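Local coordinates for protein KLLA0E08119p (Kluyveromyces lactis, PDB 3VA7) that probably catalyses the ATP-dependent, biotin-mediated carboxylation of urea to urea-1-carboxylate, the first step of urea breakdown by the allophanate route, at residues 516-521 with 546-550; 551-555 with 582-588. All blocks are in the same frame, centred on the assembly; numbering follows the deposited sequence.

Contact 1 (516-521 with 546-550); sequences LANRVV and VIAVS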
ATOM      1  N   LEU A 516      17.298   3.478 -20.446  1.00 33.63           N
ATOM      2  CA  LEU A 516      18.716   3.322 -20.734  1.00 34.67           C
ATOM      3  C   LEU A 516      19.313   2.423 -19.668  1.00 34.88           C
ATOM      4  O   LEU A 516      19.965   1.428 -20.006  1.00 33.83           O
ATOM      5  CB  LEU A 516      19.448   4.660 -20.752  1.00 34.81           C
ATOM      6  CG  LEU A 516      19.301   5.578 -21.967  1.00 38.44           C
ATOM      7  CD1 LEU A 516      19.828   7.000 -21.639  1.00 39.90           C
ATOM      8  CD2 LEU A 516      19.979   5.006 -23.217  1.00 37.39           C
ATOM      9  N   ALA A 517      19.095   2.781 -18.391  1.00 35.31           N
ATOM     10  CA  ALA A 517      19.744   2.063 -17.310  1.00 36.21           C
ATOM     11  C   ALA A 517      19.388   0.590 -17.469  1.00 37.25           C
ATOM     12  O   ALA A 517      20.285  -0.293 -17.480  1.00 38.32           O
ATOM     13  CB  ALA A 517      19.339   2.613 -15.935  1.00 35.71           C
ATOM     14  N   ASN A 518      18.102   0.301 -17.671  1.00 36.78           N
ATOM     15  CA  ASN A 518      17.744  -1.089 -17.913  1.00 36.85           C
ATOM     16  C   ASN A 518      18.497  -1.745 -19.048  1.00 36.42           C
ATOM     17  O   ASN A 518      19.042  -2.839 -18.912  1.00 36.73           O
ATOM     18  CB  ASN A 518      16.227  -1.277 -18.066  1.00 36.41           C
ATOM     19  CG  ASN A 518      15.582  -1.749 -16.757  1.00 37.63           C
ATOM     20  OD1 ASN A 518      16.269  -2.369 -15.896  1.00 34.30           O
ATOM     21  ND2 ASN A 518      14.273  -1.470 -16.594  1.00 34.17           N
ATOM     22  N   ARG A 519      18.488  -1.082 -20.186  1.00 36.68           N
ATOM     23  CA  ARG A 519      19.119  -1.621 -21.373  1.00 37.05           C
ATOM     24  C   ARG A 519      20.628  -1.858 -21.167  1.00 35.67           C
ATOM     25  O   ARG A 519      21.169  -2.855 -21.632  1.00 35.06           O
ATOM     26  CB  ARG A 519      18.875  -0.687 -22.578  1.00 37.88           C
ATOM     27  CG  ARG A 519      19.461  -1.194 -23.897  1.00 40.45           C
ATOM     28  CD  ARG A 519      18.990  -2.574 -24.222  1.00 44.70           C
ATOM     29  NE  ARG A 519      19.125  -2.846 -25.651  1.00 53.53           N
ATOM     30  CZ  ARG A 519      20.106  -3.581 -26.193  1.00 56.79           C
ATOM     31  NH1 ARG A 519      20.120  -3.797 -27.508  1.00 57.83           N
ATOM     32  NH2 ARG A 519      21.059  -4.115 -25.426  1.00 55.94           N
ATOM     33  N   VAL A 520      21.287  -0.971 -20.439  1.00 34.66           N
ATOM     34  CA  VAL A 520      22.722  -1.054 -20.332  1.00 34.65           C
ATOM     35  C   VAL A 520      23.110  -2.398 -19.731  1.00 35.62           C
ATOM     36  O   VAL A 520      24.209  -2.915 -19.989  1.00 36.42           O
ATOM     37  CB  VAL A 520      23.300   0.107 -19.537  1.00 34.52           C
ATOM     38  CG1 VAL A 520      24.686  -0.225 -19.038  1.00 33.43           C
ATOM     39  CG2 VAL A 520      23.238   1.438 -20.354  1.00 32.71           C
ATOM     40  N   VAL A 521      22.196  -2.981 -18.963  1.00 35.00           N
ATOM     41  CA  VAL A 521      22.461  -4.212 -18.270  1.00 34.63           C
ATOM     42  C   VAL A 521      21.787  -5.374 -19.003  1.00 34.94           C
ATOM     43  O   VAL A 521      21.901  -6.542 -18.586  1.00 34.89           O
ATOM     44  CB  VAL A 521      21.905  -4.116 -16.857  1.00 35.17           C
ATOM     45  CG1 VAL A 521      22.053  -5.356 -16.219  1.00 37.72           C
ATOM     46  CG2 VAL A 521      22.644  -3.058 -15.994  1.00 36.53           C
ATOM     47  N   VAL A 546      25.222  -7.661 -12.210  1.00 47.53           N
ATOM     48  CA  VAL A 546      25.638  -6.487 -12.945  1.00 44.91           C
ATOM     49  C   VAL A 546      24.702  -5.294 -12.604  1.00 43.62           C
ATOM     50  O   VAL A 546      23.543  -5.485 -12.353  1.00 43.72           O
ATOM     51  CB  VAL A 546      25.655  -6.785 -14.489  1.00 45.49           C
ATOM     52  CG1 VAL A 546      26.278  -5.642 -15.258  1.00 44.89           C
ATOM     53  CG2 VAL A 546      26.350  -8.120 -14.816  1.00 42.53           C
ATOM     54  N   ILE A 547      25.219  -4.068 -12.647  1.00 41.87           N
ATOM     55  CA  ILE A 547      24.559  -2.861 -12.180  1.00 39.77           C
ATOM     56  C   ILE A 547      24.823  -1.758 -13.183  1.00 39.68           C
ATOM     57  O   ILE A 547      25.819  -1.801 -13.895  1.00 39.58           O
ATOM     58  CB  ILE A 547      25.157  -2.501 -10.765  1.00 40.15           C
ATOM     59  CG1 ILE A 547      24.163  -2.855  -9.673  1.00 40.93           C
ATOM     60  CG2 ILE A 547      25.712  -1.045 -10.572  1.00 37.70           C
ATOM     61  CD1 ILE A 547      23.905  -4.344  -9.576  1.00 39.89           C
ATOM     62  N   ALA A 548      23.971  -0.745 -13.244  1.00 38.69           N
ATOM     63  CA  ALA A 548      24.313   0.413 -14.028  1.00 37.56           C
ATOM     64  C   ALA A 548      23.578   1.551 -13.445  1.00 37.56           C
ATOM     65  O   ALA A 548      22.586   1.338 -12.767  1.00 38.39           O
ATOM     66  CB  ALA A 548      23.901   0.208 -15.439  1.00 37.90           C
ATOM     67  N   VAL A 549      24.066   2.768 -13.675  1.00 37.30           N
ATOM     68  CA  VAL A 549      23.388   3.978 -13.177  1.00 36.19           C
ATOM     69  C   VAL A 549      23.259   4.951 -14.328  1.00 36.65           C
ATOM     70  O   VAL A 549      24.175   5.116 -15.125  1.00 37.03           O
ATOM     71  CB  VAL A 549      24.139   4.622 -12.003  1.00 35.73           C
ATOM     72  CG1 VAL A 549      23.414   5.834 -11.487  1.00 31.65           C
ATOM     73  CG2 VAL A 549      24.285   3.605 -10.866  1.00 35.65           C
ATOM     74  N   SER A 550      22.107   5.578 -14.444  1.00 36.57           N
ATOM     75  CA  SER A 550      21.877   6.469 -15.570  1.00 36.55           C
ATOM     76  C   SER A 550      20.979   7.582 -15.094  1.00 36.20           C
ATOM     77  O   SER A 550      20.263   7.387 -14.111  1.00 37.15           O
ATOM     78  CB  SER A 550      21.251   5.709 -16.757  1.00 36.22           C
ATOM     79  OG  SER A 550      21.449   6.466 -17.940  1.00 35.31           O
TER
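A helix packed on the face of an antiparallel beta sheet brings Ala517, Val520 and Val521 against Val546, Ala548 and Ser550 in the A/B part of the carboxyltransferase region of urea carboxylase. The helix segment 516-520 runs nearly antiparallel to strand 546-550, at 153° between their directions, with the two axes approaching to 7.4 Å. Alternation along the strand turns Val546, Ala548 and Ser550 toward the helix, while Ile547 and Val549 face the other side of the sheet. Ala548 is the small central surface of the contact. Val520 and Val521 both meet it: Ala548 CB lies 3.7 Å from Val520 CG1 and 3.5 Å from Val521 CG2. The two branches of Val521 divide the strand between them: CG1, anti to the backbone N (chi1 175°), packs on Val546, at 4.2 Å from Val546 CB, whereas CG2, beside the backbone N, lies over Ala548 and the carbonyl carbon of Ile547. No hydrogen bond joins the segments, so this buried interface is made by van der Waals contact. The short side chain of Ala517 lets the backbones come near each other, Ala517 CA being 5.2 Å from the CA of Ser550. The helix is tied to the next strand of the sheet by a hydrogen bond between Ser591 OG and the carbonyl O of Ala517, and Ala548 pairs with Ser591 through backbone bonds. The Ser550 hydroxyl is engaged with Asn566 OD1 rather than with the helix. Ser550 OG, anti to the backbone N (chi1 -161°), passes alongside Leu516, 3.9 Å from Leu516 CB, while Ser550 CB meets Ala517 CB at 3.7 Å.

Contact 2 (551-555 with 582-588); sequences GGTVS and VTVGCRA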
ATOM      1  N   GLY A 551      21.010   8.723 -15.766  1.00 34.89           N
ATOM      2  CA  GLY A 551      20.199   9.820 -15.362  1.00 35.20           C
ATOM      3  C   GLY A 551      21.054  11.021 -15.049  1.00 36.85           C
ATOM      4  O   GLY A 551      21.939  11.380 -15.818  1.00 36.33           O
ATOM      5  N   GLY A 552      20.773  11.664 -13.911  1.00 38.21           N
ATOM      6  CA  GLY A 552      21.535  12.840 -13.452  1.00 38.85           C
ATOM      7  C   GLY A 552      22.999  12.518 -13.190  1.00 39.56           C
ATOM      8  O   GLY A 552      23.413  11.344 -13.181  1.00 38.87           O
ATOM      9  N   THR A 553      23.801  13.562 -13.007  1.00 40.58           N
ATOM     10  CA  THR A 553      25.187  13.366 -12.559  1.00 41.63           C
ATOM     11  C   THR A 553      25.207  13.111 -11.049  1.00 40.67           C
ATOM     12  O   THR A 553      24.726  13.924 -10.237  1.00 40.01           O
ATOM     13  CB  THR A 553      26.111  14.554 -12.958  1.00 42.74           C
ATOM     14  OG1 THR A 553      25.762  14.991 -14.277  1.00 45.53           O
ATOM     15  CG2 THR A 553      27.591  14.126 -12.982  1.00 42.76           C
ATOM     16  N   VAL A 554      25.726  11.944 -10.698  1.00 40.13           N
ATOM     17  CA  VAL A 554      25.858  11.552  -9.317  1.00 40.08           C
ATOM     18  C   VAL A 554      27.165  10.812  -9.217  1.00 40.69           C
ATOM     19  O   VAL A 554      27.436   9.900 -10.023  1.00 39.84           O
ATOM     20  CB  VAL A 554      24.875  10.456  -8.914  1.00 39.60           C
ATOM     21  CG1 VAL A 554      24.200  10.796  -7.627  1.00 39.42           C
ATOM     22  CG2 VAL A 554      23.939  10.157  -9.996  1.00 37.91           C
ATOM     23  N   SER A 555      27.941  11.119  -8.187  1.00 41.68           N
ATOM     24  CA  SER A 555      29.115  10.287  -7.951  1.00 43.03           C
ATOM     25  C   SER A 555      28.700   8.902  -7.428  1.00 42.92           C
ATOM     26  O   SER A 555      27.839   8.791  -6.554  1.00 42.82           O
ATOM     27  CB  SER A 555      30.109  11.008  -7.040  1.00 43.56           C
ATOM     28  OG  SER A 555      29.986  10.622  -5.694  1.00 46.65           O
ATOM     29  N   VAL A 582      22.924  14.083  -6.371  1.00 45.96           N
ATOM     30  CA  VAL A 582      22.740  14.393  -7.768  1.00 44.61           C
ATOM     31  C   VAL A 582      23.128  15.874  -8.016  1.00 44.33           C
ATOM     32  O   VAL A 582      22.452  16.792  -7.548  1.00 43.74           O
ATOM     33  CB  VAL A 582      21.295  14.062  -8.267  1.00 44.90           C
ATOM     34  CG1 VAL A 582      21.181  14.209  -9.798  1.00 43.08           C
ATOM     35  CG2 VAL A 582      20.852  12.649  -7.836  1.00 43.68           C
ATOM     36  N   THR A 583      24.215  16.087  -8.762  1.00 43.22           N
ATOM     37  CA  THR A 583      24.769  17.422  -9.027  1.00 42.63           C
ATOM     38  C   THR A 583      24.021  18.093 -10.167  1.00 42.23           C
ATOM     39  O   THR A 583      23.802  19.291 -10.173  1.00 42.05           O
ATOM     40  CB  THR A 583      26.271  17.235  -9.349  1.00 42.60           C
ATOM     41  OG1 THR A 583      26.901  16.881  -8.137  1.00 43.14           O
ATOM     42  CG2 THR A 583      26.989  18.477  -9.932  1.00 44.58           C
ATOM     43  N   VAL A 584      23.635  17.319 -11.168  1.00 41.98           N
ATOM     44  CA  VAL A 584      23.032  17.929 -12.330  1.00 41.70           C
ATOM     45  C   VAL A 584      21.792  17.132 -12.544  1.00 40.79           C
ATOM     46  O   VAL A 584      21.874  15.923 -12.650  1.00 41.09           O
ATOM     47  CB  VAL A 584      23.960  17.864 -13.615  1.00 42.94           C
ATOM     48  CG1 VAL A 584      23.480  18.881 -14.662  1.00 41.95           C
ATOM     49  CG2 VAL A 584      25.459  18.078 -13.265  1.00 40.18           C
ATOM     50  N   GLY A 585      20.650  17.804 -12.595  1.00 40.41           N
ATOM     51  CA  GLY A 585      19.351  17.123 -12.648  1.00 40.47           C
ATOM     52  C   GLY A 585      18.862  16.745 -11.260  1.00 40.40           C
ATOM     53  O   GLY A 585      19.519  17.085 -10.258  1.00 41.73           O
ATOM     54  N   CYS A 586      17.749  16.009 -11.201  1.00 39.17           N
ATOM     55  CA  CYS A 586      17.114  15.593  -9.948  1.00 37.46           C
ATOM     56  C   CYS A 586      17.257  14.116  -9.643  1.00 36.62           C
ATOM     57  O   CYS A 586      17.304  13.741  -8.468  1.00 36.90           O
ATOM     58  CB  CYS A 586      15.611  15.917 -10.023  1.00 38.93           C
ATOM     59  SG  CYS A 586      14.633  15.832  -8.470  1.00 36.06           S
ATOM     60  N   ARG A 587      17.321  13.275 -10.673  1.00 33.74           N
ATOM     61  CA  ARG A 587      17.036  11.863 -10.472  1.00 32.70           C
ATOM     62  C   ARG A 587      18.009  11.025 -11.264  1.00 32.89           C
ATOM     63  O   ARG A 587      18.433  11.480 -12.348  1.00 33.87           O
ATOM     64  CB  ARG A 587      15.579  11.518 -10.922  1.00 31.40           C
ATOM     65  CG  ARG A 587      14.613  11.386  -9.786  1.00 31.80           C
ATOM     66  CD  ARG A 587      13.155  11.240 -10.109  1.00 29.30           C
ATOM     67  NE  ARG A 587      12.592  12.551 -10.238  1.00 31.31           N
ATOM     68  CZ  ARG A 587      11.716  13.108  -9.421  1.00 31.87           C
ATOM     69  NH1 ARG A 587      11.248  12.472  -8.367  1.00 32.07           N
ATOM     70  NH2 ARG A 587      11.319  14.342  -9.684  1.00 35.22           N
ATOM     71  N   ALA A 588      18.341   9.824 -10.755  1.00 31.28           N
ATOM     72  CA  ALA A 588      19.116   8.820 -11.484  1.00 30.84           C
ATOM     73  C   ALA A 588      18.478   7.436 -11.280  1.00 31.08           C
ATOM     74  O   ALA A 588      17.543   7.314 -10.482  1.00 31.81           O
ATOM     75  CB  ALA A 588      20.551   8.795 -10.997  1.00 30.61           C
TER
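Thr583 N donates a hydrogen bond to the carbonyl O of Thr553 over 2.7 Å, one of three backbone bonds that join 551-555 to 582-588, and the same oxygen also receives a CA-H...O contact from Val582. Thr553 N in turn gives a longer, more bent bond to Val584 O, at 3.1 Å and 144°. Farther along, Gly552 N reaches Arg587 O at 2.8 Å. That carbonyl has a second partner in Gln772 NE2, so two donors grip one oxygen.

Both chains turn corners here, 551-552 on one side and 583-586 on the other, as each passes between two antiparallel sheets of the carboxyltransferase region. Gly551 and Ala588 form an antiparallel non-hydrogen-bonded pair, and Gly551 adopts a backbone conformation with positive phi that is natural to glycine. Gly552 CA sits 3.2 Å from Val584 O and 3.9 Å from Val582 CG1, with no side chain in between. Around this backbone core the side chains separate. Thr553 and Val584 run alongside each other on the same face of the pairing, with Val584 CG2 3.6 Å from Thr553 CB. On the buried side, Val554 uses both branches: Val554 CG1 touches Val582 CG2 and Val554 CG2 touches Ala588 CB, each at 3.8 Å. The Arg587 side chain leads away from the contact; its NE bonds to Gly771 O. The hydrogen bonds are thus all main-chain, but the close approach rests on glycines, with a buried apolar cluster of Val554, Val582 and Ala588 on one face and the more exposed Thr553 and Val584 on the other.

The two contacts follow one another along a single chain path: strand 545-550, on which the helix packs in contact 1, leads straight into the corner that opens contact 2. They also meet in space, for Ala588 CB packs on Ser550 O and Val549 CG1, and strands 545-550 and 587-592 are neighbours in one sheet. Contact 1 is buried, resting on van der Waals contact, mostly between alanine and valine side chains, without a bond between its segments. Contact 2 is partly buried, with Thr553 and Thr583 exposed, and is joined by main-chain hydrogen bonds. The first sets a helix on one face of a sheet, while the second couples that sheet to the next.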